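Local coordinates for CREG-like beta-barrel domain-containing protein (Agrobacterium tumefaciens, PDB 3DNH), which is of unknown function but carries a split beta-barrel of the pyridoxamine 5'-phosphate oxidase and CREG families, whose relatives often bind FMN, at residues A[33-38]-A[105-110]; A[212-217]-A[229-234]; A[222-227]-A[235-240]. All blocks are in the same frame, centred on the assembly; numbering follows the deposited sequence.

Contact 1: A[33-38]-A[105-110]; sequences RDVLHT and PRLTLV
V35 leads the helix side of this contact, its two methyls parted between P105, just before the strand, and L107 within it. CG2 meets the ring of P105, 3.9 Å from CG; CG1, set anti to the backbone N (chi1 177°), lies 3.7 Å from CB of L107. The V35 and L107 side chains run alongside each other in opposite senses, and L107 carries on to the next residue of the helix, where its CD2 touches the CB of L36 at 4.0 Å. L36 also sends CG anti to its backbone N, and beyond it CD1 meets CD1 of L109 at 4.1 Å, the two side chains crossing at about a right angle. The meeting is wholly apolar: no hydrogen bond passes between the segments. Helix 33-38 crosses strand 106-110 at -82°, with 8.4 Å between the axes; two successive helical residues, V35 and L36, meet P105, L107 and L109. In the fold, helix 28-38 packs here on a strand of the six-stranded antiparallel barrel. Strands 88-93 and 144-157 flank strand 106-115: L93 packs on V35, V154 and I156 on L107. T108, from the other side of the strand, hydrogen-bonds T56 of the second subunit.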
loop_
_atom_site.group_PDB
_atom_site.type_symbol
_atom_site.label_atom_id
_atom_site.label_comp_id
_atom_site.label_asym_id
_atom_site.label_seq_id
_atom_site.Cartn_x
_atom_site.Cartn_y
_atom_site.Cartn_z
ATOM N N ARG A 33 -9.141 10.531 -10.711
ATOM C CA ARG A 33 -9.536 11.584 -9.780
ATOM C C ARG A 33 -10.306 10.989 -8.612
ATOM O O ARG A 33 -10.220 11.483 -7.492
ATOM C CB ARG A 33 -10.316 12.700 -10.497
ATOM C CG ARG A 33 -9.371 13.652 -11.237
ATOM C CD ARG A 33 -10.111 14.806 -11.919
ATOM N NE ARG A 33 -10.455 15.833 -10.935
ATOM C CZ ARG A 33 -11.413 16.716 -11.128
ATOM N NH1 ARG A 33 -12.064 16.693 -12.279
ATOM N NH2 ARG A 33 -11.695 17.628 -10.191
ATOM N N ASP A 34 -11.014 9.902 -8.868
ATOM C CA ASP A 34 -11.733 9.197 -7.811
ATOM C C ASP A 34 -10.781 8.507 -6.868
ATOM O O ASP A 34 -10.938 8.609 -5.658
ATOM C CB ASP A 34 -12.713 8.174 -8.381
ATOM C CG ASP A 34 -13.906 7.958 -7.474
ATOM O OD1 ASP A 34 -14.530 8.968 -7.049
ATOM O OD2 ASP A 34 -14.237 6.780 -7.203
ATOM N N VAL A 35 -9.770 7.834 -7.410
ATOM C CA VAL A 35 -8.720 7.217 -6.563
ATOM C C VAL A 35 -7.984 8.285 -5.783
ATOM O O VAL A 35 -7.606 8.090 -4.602
ATOM C CB VAL A 35 -7.681 6.426 -7.415
ATOM C CG1 VAL A 35 -6.560 5.870 -6.533
ATOM C CG2 VAL A 35 -8.370 5.281 -8.158
ATOM N N LEU A 36 -7.712 9.399 -6.459
ATOM C CA LEU A 36 -7.040 10.501 -5.828
ATOM C C LEU A 36 -7.773 10.960 -4.562
ATOM O O LEU A 36 -7.135 11.164 -3.499
ATOM C CB LEU A 36 -6.880 11.673 -6.777
ATOM C CG LEU A 36 -6.297 12.975 -6.222
ATOM C CD1 LEU A 36 -4.830 12.878 -5.879
ATOM C CD2 LEU A 36 -6.556 14.053 -7.309
ATOM N N HIS A 37 -9.083 11.089 -4.669
ATOM C CA HIS A 37 -9.847 11.691 -3.593
ATOM C C HIS A 37 -10.288 10.726 -2.499
ATOM O O HIS A 37 -10.719 11.161 -1.414
ATOM C CB HIS A 37 -11.040 12.462 -4.153
ATOM C CG HIS A 37 -10.666 13.810 -4.737
ATOM N ND1 HIS A 37 -10.771 14.985 -4.019
ATOM C CD2 HIS A 37 -10.187 14.161 -5.958
ATOM C CE1 HIS A 37 -10.348 16.002 -4.763
ATOM N NE2 HIS A 37 -9.996 15.528 -5.947
ATOM N N THR A 38 -10.243 9.437 -2.799
ATOM C CA THR A 38 -10.854 8.460 -1.919
ATOM C C THR A 38 -9.847 7.439 -1.399
ATOM O O THR A 38 -10.243 6.423 -0.805
ATOM C CB THR A 38 -12.081 7.735 -2.573
ATOM O OG1 THR A 38 -11.665 7.037 -3.769
ATOM C CG2 THR A 38 -13.210 8.727 -2.918
ATOM N N PRO A 105 -7.779 -0.361 -8.991
ATOM C CA PRO A 105 -7.147 0.721 -9.752
ATOM C C PRO A 105 -6.017 1.290 -8.909
ATOM O O PRO A 105 -6.135 1.364 -7.685
ATOM C CB PRO A 105 -8.263 1.754 -9.909
ATOM C CG PRO A 105 -9.172 1.501 -8.763
ATOM C CD PRO A 105 -9.146 -0.008 -8.587
ATOM N N ARG A 106 -4.911 1.633 -9.539
ATOM C CA ARG A 106 -3.756 2.076 -8.819
ATOM C C ARG A 106 -3.244 3.326 -9.510
ATOM O O ARG A 106 -2.922 3.297 -10.703
ATOM C CB ARG A 106 -2.663 1.008 -8.802
ATOM C CG ARG A 106 -2.859 -0.060 -7.759
ATOM C CD ARG A 106 -3.237 -1.361 -8.338
ATOM N NE ARG A 106 -2.214 -1.886 -9.221
ATOM C CZ ARG A 106 -2.457 -2.675 -10.254
ATOM N NH1 ARG A 106 -1.443 -3.097 -10.982
ATOM N NH2 ARG A 106 -3.707 -3.049 -10.559
ATOM N N LEU A 107 -3.230 4.418 -8.756
ATOM C CA LEU A 107 -2.798 5.689 -9.282
ATOM C C LEU A 107 -1.385 5.990 -8.817
ATOM O O LEU A 107 -1.135 6.087 -7.608
ATOM C CB LEU A 107 -3.806 6.786 -8.899
ATOM C CG LEU A 107 -3.384 8.226 -9.123
ATOM C CD1 LEU A 107 -3.466 8.526 -10.636
ATOM C CD2 LEU A 107 -4.271 9.149 -8.338
ATOM N N THR A 108 -0.455 6.081 -9.771
ATOM C CA THR A 108 0.915 6.463 -9.441
ATOM C C THR A 108 1.167 7.923 -9.819
ATOM O O THR A 108 0.920 8.324 -10.950
ATOM C CB THR A 108 1.963 5.513 -10.096
ATOM O OG1 THR A 108 1.742 4.190 -9.611
ATOM C CG2 THR A 108 3.373 5.929 -9.711
ATOM N N LEU A 109 1.646 8.709 -8.849
ATOM C CA LEU A 109 1.977 10.113 -9.059
ATOM C C LEU A 109 3.453 10.302 -8.753
ATOM O O LEU A 109 3.912 9.969 -7.663
ATOM C CB LEU A 109 1.109 11.022 -8.174
ATOM C CG LEU A 109 -0.422 10.797 -8.171
ATOM C CD1 LEU A 109 -1.056 11.619 -7.057
ATOM C CD2 LEU A 109 -1.035 11.220 -9.517
ATOM N N VAL A 110 4.193 10.801 -9.746
ATOM C CA VAL A 110 5.617 11.036 -9.619
ATOM C C VAL A 110 5.873 12.535 -9.571
ATOM O O VAL A 110 5.322 13.265 -10.375
ATOM C CB VAL A 110 6.378 10.344 -10.764
ATOM C CG1 VAL A 110 7.869 10.656 -10.705
ATOM C CG2 VAL A 110 6.096 8.842 -10.742
#

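Contact 2: A[212-217]-A[229-234]; sequences GRWKIT and ASDLAR
The two outer strands of a three-stranded antiparallel sheet, 215-220 and 232-236, are not paired with each other, and at their ends W214 bridges the gap over the central strand 223-227. W214 sits just before its strand. Its CG stands anti to the carbonyl carbon (chi1 -70°), and the six-membered part of the indole reaches the segment 229-234. The touching is done by the outer carbons of that ring. CH2 lies 3.7 Å from CB of D231, while CZ3 comes to 3.6 Å from the D231 carbonyl O and to 3.7 Å from the backbone N of A233. The CB of A233 meets the same CZ3 at 3.9 Å. Between these two residues the backbone of L232 passes at the indole edge, close to the ring plane, its CB pointing away from segment 212-217. No hydrogen bond links the segments, so the contact is one of ring carbons against main chain and two CB atoms. The carboxylate of D231 is turned 44° from the indole plane and folds back on its own chain: OD2 accepts the N-H of L232 at 2.8 Å, from above the carboxylate plane and with a bent N-H...O angle of 142°. The polar end of the indole points the other way, NE1 donating to the carbonyl O of K210, which fixes the ring at its far side. Around it, L226 of strand 223-227 touches the indole, as do A200, S201 and A204 of helix 199-206, so the indole is held between the sheet and that helix. Strand 223-227 runs between the two outer strands, bonded through the backbone to K215 and T217 on one flank and to A233 on the other.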
loop_
_atom_site.group_PDB
_atom_site.type_symbol
_atom_site.label_atom_id
_atom_site.label_comp_id
_atom_site.label_asym_id
_atom_site.label_seq_id
_atom_site.Cartn_x
_atom_site.Cartn_y
_atom_site.Cartn_z
ATOM N N GLY A 212 -22.762 5.363 7.894
ATOM C CA GLY A 212 -21.734 5.468 8.916
ATOM C C GLY A 212 -21.703 6.852 9.502
ATOM O O GLY A 212 -22.615 7.654 9.269
ATOM N N ARG A 213 -20.665 7.125 10.285
ATOM C CA ARG A 213 -20.528 8.451 10.871
ATOM C C ARG A 213 -19.612 9.228 9.946
ATOM O O ARG A 213 -18.382 9.234 10.098
ATOM C CB ARG A 213 -20.065 8.417 12.339
ATOM C CG ARG A 213 -20.978 7.565 13.324
ATOM C CD ARG A 213 -22.507 7.508 12.962
ATOM N NE ARG A 213 -23.278 8.759 13.159
ATOM C CZ ARG A 213 -23.998 9.399 12.223
ATOM N NH1 ARG A 213 -24.062 8.941 10.973
ATOM N NH2 ARG A 213 -24.676 10.515 12.539
ATOM N N TRP A 214 -20.244 9.824 8.937
ATOM C CA TRP A 214 -19.571 10.630 7.900
ATOM C C TRP A 214 -19.478 12.115 8.233
ATOM O O TRP A 214 -20.352 12.662 8.917
ATOM C CB TRP A 214 -20.334 10.471 6.587
ATOM C CG TRP A 214 -20.166 9.111 6.019
ATOM C CD1 TRP A 214 -20.967 8.034 6.227
ATOM C CD2 TRP A 214 -19.075 8.655 5.207
ATOM N NE1 TRP A 214 -20.482 6.948 5.544
ATOM C CE2 TRP A 214 -19.311 7.290 4.925
ATOM C CE3 TRP A 214 -17.945 9.273 4.663
ATOM C CZ2 TRP A 214 -18.439 6.524 4.125
ATOM C CZ3 TRP A 214 -17.094 8.525 3.862
ATOM C CH2 TRP A 214 -17.348 7.163 3.596
ATOM N N LYS A 215 -18.430 12.765 7.738
ATOM C CA LYS A 215 -18.309 14.224 7.754
ATOM C C LYS A 215 -17.830 14.704 6.394
ATOM O O LYS A 215 -17.036 14.020 5.752
ATOM C CB LYS A 215 -17.318 14.682 8.831
ATOM C CG LYS A 215 -17.819 14.505 10.319
ATOM C CD LYS A 215 -19.001 15.463 10.657
ATOM C CE LYS A 215 -19.677 15.158 12.015
ATOM N NZ LYS A 215 -20.956 15.929 12.294
ATOM N N ILE A 216 -18.332 15.863 5.953
ATOM C CA ILE A 216 -17.766 16.586 4.819
ATOM C C ILE A 216 -16.446 17.131 5.234
ATOM O O ILE A 216 -16.354 17.790 6.280
ATOM C CB ILE A 216 -18.629 17.740 4.404
ATOM C CG1 ILE A 216 -19.979 17.201 3.919
ATOM C CG2 ILE A 216 -17.919 18.621 3.309
ATOM C CD1 ILE A 216 -20.994 18.248 3.679
ATOM N N THR A 217 -15.419 16.829 4.444
ATOM C CA THR A 217 -14.076 17.326 4.712
ATOM C C THR A 217 -13.734 18.493 3.812
ATOM O O THR A 217 -12.925 19.350 4.210
ATOM C CB THR A 217 -12.985 16.207 4.625
ATOM O OG1 THR A 217 -13.008 15.609 3.319
ATOM C CG2 THR A 217 -13.286 15.112 5.679
ATOM N N ALA A 229 -14.641 6.937 9.741
ATOM C CA ALA A 229 -13.497 6.281 10.355
ATOM C C ALA A 229 -12.797 5.240 9.452
ATOM O O ALA A 229 -11.570 5.226 9.379
ATOM C CB ALA A 229 -13.897 5.651 11.668
ATOM N N SER A 230 -13.568 4.370 8.789
ATOM C CA SER A 230 -12.990 3.330 7.925
ATOM C C SER A 230 -12.919 3.662 6.430
ATOM O O SER A 230 -12.146 3.020 5.713
ATOM C CB SER A 230 -13.692 1.980 8.132
ATOM O OG SER A 230 -15.062 2.034 7.755
ATOM N N ASP A 231 -13.678 4.667 5.968
ATOM C CA ASP A 231 -13.796 4.948 4.532
ATOM C C ASP A 231 -13.719 6.421 4.100
ATOM O O ASP A 231 -13.840 7.337 4.900
ATOM C CB ASP A 231 -15.084 4.321 3.994
ATOM C CG ASP A 231 -14.932 3.772 2.571
ATOM O OD1 ASP A 231 -15.900 3.113 2.116
ATOM O OD2 ASP A 231 -13.863 3.971 1.907
ATOM N N LEU A 232 -13.504 6.633 2.804
ATOM C CA LEU A 232 -13.534 7.966 2.188
ATOM C C LEU A 232 -14.503 7.891 1.011
ATOM O O LEU A 232 -14.587 6.832 0.343
ATOM C CB LEU A 232 -12.131 8.403 1.674
ATOM C CG LEU A 232 -10.962 8.501 2.667
ATOM C CD1 LEU A 232 -9.649 8.777 1.931
ATOM C CD2 LEU A 232 -11.215 9.546 3.773
ATOM N N ALA A 233 -15.185 9.006 0.749
ATOM C CA ALA A 233 -16.101 9.131 -0.389
ATOM C C ALA A 233 -15.901 10.469 -1.100
ATOM O O ALA A 233 -15.387 11.461 -0.494
ATOM C CB ALA A 233 -17.576 8.991 0.069
ATOM N N ARG A 234 -16.238 10.479 -2.392
ATOM C CA ARG A 234 -16.327 11.717 -3.158
ATOM C C ARG A 234 -17.627 11.739 -3.955
ATOM O O ARG A 234 -17.870 10.861 -4.792
ATOM C CB ARG A 234 -15.120 11.938 -4.102
ATOM C CG ARG A 234 -15.269 13.295 -4.804
ATOM C CD ARG A 234 -14.100 13.681 -5.586
ATOM N NE ARG A 234 -14.241 14.942 -6.320
ATOM C CZ ARG A 234 -14.212 16.190 -5.825
ATOM N NH1 ARG A 234 -14.104 16.442 -4.509
ATOM N NH2 ARG A 234 -14.286 17.215 -6.695
#

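Contact 3: A[222-227]-A[235-240]; sequences DGIDLA and LWFAER
F237 lays its ring against the backbone of G223, whose CA stands over one face at 3.6 Å from the ring centroid, a CH-pi contact 19° off the ring normal. The ring continues to I224, where CZ lies 3.6 Å from CG1 and the two side chains cross at about a right angle. F237 carries CG anti to its carbonyl carbon (chi1 -63°). Its backbone N-H donates to the carbonyl O of D222, just before strand 223-227, at 2.9 Å. Next along, I224 and L235 form the antiparallel hydrogen-bonded pair, I224 N to L235 O at 3.0 Å and L235 N to I224 O at 2.9 Å. G223 and W236 are the non-hydrogen-bonded pair between. The CA of G223 also makes a CA-H...O contact with the L235 carbonyl O, at backbone angles that a residue with a CB would find strained. The D222 carbonyl O has a second donor, a water at 2.6 Å that also donates to the carbonyl O of F237 and so ties the two segments where the strand pairing ends. D222 CB touches CZ3 of W236 at 4.0 Å. D222 OD1 stays 4.1 Å from R240 NH1, too far for a salt bridge, the carboxylate and guanidinium planes 75° apart; D222 OD2 is bridged instead to R33, and R240 NH1 donates to the carbonyl O of D175. W236 is positioned by cation-pi contacts with R30 and R234, and D34 OD1, in one of two deposited conformers, accepts its NE1-H. This hairpin of strands 223-227 and 232-236 has helices on one face, F247 and L251 of helix 244-254 packing on I224 and L203 and L206 of helix 199-206 on L235, while W236 lies on the opposite face with helix 28-38.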
loop_
_atom_site.group_PDB
_atom_site.type_symbol
_atom_site.label_atom_id
_atom_site.label_comp_id
_atom_site.label_asym_id
_atom_site.label_seq_id
_atom_site.Cartn_x
_atom_site.Cartn_y
_atom_site.Cartn_z
ATOM N N ASP A 222 -16.067 20.848 -8.226
ATOM C CA ASP A 222 -16.428 19.600 -8.917
ATOM C C ASP A 222 -17.147 18.583 -8.008
ATOM O O ASP A 222 -17.781 17.610 -8.488
ATOM C CB ASP A 222 -15.167 18.955 -9.526
ATOM C CG ASP A 222 -14.622 19.741 -10.712
ATOM O OD1 ASP A 222 -15.372 20.544 -11.315
ATOM O OD2 ASP A 222 -13.429 19.553 -11.032
ATOM N N GLY A 223 -17.106 18.840 -6.710
ATOM C CA GLY A 223 -17.818 17.969 -5.766
ATOM C C GLY A 223 -17.376 18.091 -4.323
ATOM O O GLY A 223 -16.810 19.105 -3.924
ATOM N N ILE A 224 -17.607 17.026 -3.553
ATOM C CA ILE A 224 -17.525 17.086 -2.112
ATOM C C ILE A 224 -16.789 15.845 -1.631
ATOM O O ILE A 224 -17.160 14.707 -2.003
ATOM C CB ILE A 224 -18.970 17.093 -1.440
ATOM C CG1 ILE A 224 -19.842 18.267 -1.943
ATOM C CG2 ILE A 224 -18.814 17.077 0.150
ATOM C CD1 ILE A 224 -21.395 18.136 -1.616
ATOM N N ASP A 225 -15.791 16.044 -0.771
ATOM C CA ASP A 225 -15.066 14.920 -0.251
ATOM C C ASP A 225 -15.653 14.672 1.089
ATOM O O ASP A 225 -15.928 15.636 1.817
ATOM C CB ASP A 225 -13.581 15.237 -0.116
ATOM C CG ASP A 225 -12.820 15.115 -1.463
ATOM O OD1 ASP A 225 -13.365 14.660 -2.483
ATOM O OD2 ASP A 225 -11.650 15.461 -1.471
ATOM N N LEU A 226 -15.819 13.388 1.435
ATOM C CA LEU A 226 -16.301 12.972 2.778
ATOM C C LEU A 226 -15.414 11.921 3.408
ATOM O O LEU A 226 -14.752 11.163 2.695
ATOM C CB LEU A 226 -17.760 12.474 2.726
ATOM C CG LEU A 226 -18.697 13.434 1.988
ATOM C CD1 LEU A 226 -19.056 12.864 0.659
ATOM C CD2 LEU A 226 -19.898 13.667 2.869
ATOM N N ALA A 227 -15.383 11.896 4.746
ATOM C CA ALA A 227 -14.691 10.862 5.482
ATOM C C ALA A 227 -15.526 10.292 6.636
ATOM O O ALA A 227 -16.359 10.991 7.259
ATOM C CB ALA A 227 -13.287 11.357 5.988
ATOM N N LEU A 235 -18.446 12.751 -3.704
ATOM C CA LEU A 235 -19.703 12.957 -4.480
ATOM C C LEU A 235 -19.414 13.956 -5.590
ATOM O O LEU A 235 -19.049 15.080 -5.294
ATOM C CB LEU A 235 -20.837 13.475 -3.582
ATOM C CG LEU A 235 -22.267 13.681 -4.174
ATOM C CD1 LEU A 235 -22.797 12.439 -4.795
ATOM C CD2 LEU A 235 -23.254 14.176 -3.081
ATOM N N TRP A 236 -19.587 13.555 -6.860
ATOM C CA TRP A 236 -19.377 14.467 -7.970
ATOM C C TRP A 236 -20.616 15.231 -8.345
ATOM O O TRP A 236 -21.704 14.646 -8.469
ATOM C CB TRP A 236 -18.849 13.726 -9.196
ATOM C CG TRP A 236 -17.502 13.080 -8.918
ATOM C CD1 TRP A 236 -17.278 11.842 -8.338
ATOM C CD2 TRP A 236 -16.212 13.635 -9.186
ATOM N NE1 TRP A 236 -15.929 11.577 -8.272
ATOM C CE2 TRP A 236 -15.244 12.662 -8.767
ATOM C CE3 TRP A 236 -15.767 14.845 -9.748
ATOM C CZ2 TRP A 236 -13.855 12.875 -8.890
ATOM C CZ3 TRP A 236 -14.353 15.059 -9.882
ATOM C CH2 TRP A 236 -13.434 14.082 -9.451
ATOM N N PHE A 237 -20.471 16.543 -8.526
ATOM C CA PHE A 237 -21.609 17.352 -9.004
ATOM C C PHE A 237 -21.927 16.984 -10.434
ATOM O O PHE A 237 -21.014 16.581 -11.190
ATOM C CB PHE A 237 -21.289 18.842 -8.905
ATOM C CG PHE A 237 -21.058 19.325 -7.488
ATOM C CD1 PHE A 237 -21.883 18.868 -6.430
ATOM C CD2 PHE A 237 -20.037 20.244 -7.211
ATOM C CE1 PHE A 237 -21.718 19.304 -5.159
ATOM C CE2 PHE A 237 -19.844 20.707 -5.889
ATOM C CZ PHE A 237 -20.666 20.239 -4.872
ATOM N N ALA A 238 -23.195 17.118 -10.823
ATOM C CA ALA A 238 -23.543 16.941 -12.228
ATOM C C ALA A 238 -22.952 18.046 -13.121
ATOM O O ALA A 238 -22.647 17.801 -14.271
ATOM C CB ALA A 238 -25.082 16.813 -12.445
ATOM N N GLU A 239 -22.842 19.262 -12.599
ATOM C CA GLU A 239 -22.141 20.318 -13.308
ATOM C C GLU A 239 -21.306 21.150 -12.341
ATOM O O GLU A 239 -21.521 21.085 -11.131
ATOM C CB GLU A 239 -23.076 21.166 -14.197
ATOM C CG GLU A 239 -24.171 21.892 -13.466
ATOM C CD GLU A 239 -25.167 22.526 -14.420
ATOM O OE1 GLU A 239 -26.189 23.068 -13.931
ATOM O OE2 GLU A 239 -24.937 22.488 -15.649
ATOM N N ARG A 240 -20.315 21.871 -12.890
ATOM C CA ARG A 240 -19.291 22.570 -12.104
ATOM C C ARG A 240 -19.989 23.664 -11.330
ATOM O O ARG A 240 -20.868 24.326 -11.860
ATOM C CB ARG A 240 -18.227 23.185 -13.047
ATOM C CG ARG A 240 -17.146 24.029 -12.376
ATOM C CD ARG A 240 -16.194 24.716 -13.407
ATOM N NE ARG A 240 -15.436 25.785 -12.752
ATOM C CZ ARG A 240 -14.357 25.588 -11.999
ATOM N NH1 ARG A 240 -13.897 24.361 -11.795
ATOM N NH2 ARG A 240 -13.761 26.614 -11.426
HETATM O O HOH W 1 -18.227 17.166 -11.043
#

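In the fold
Contact 1 comes first along the chain and is closed before the other two open; contacts 2 and 3 then alternate their segments within the three-stranded sheet. They share strand 232-236, and their centres lie about 13 Å apart. From contact 1, which is part of the six-stranded barrel's packing, the centres of contacts 2 and 3 are about 17 and 16 Å away. Helix 28-38 joins the two sheets: one side rests on barrel strand 106-115, while another reaches the small sheet, where R33 is the salt-bridge partner, H37 probably hydrogen-bonds D225, and T38 packs against R234. The C-terminal sheet is thus joined to the barrel through helix 28-38, by a salt bridge, a probable hydrogen bond and packing.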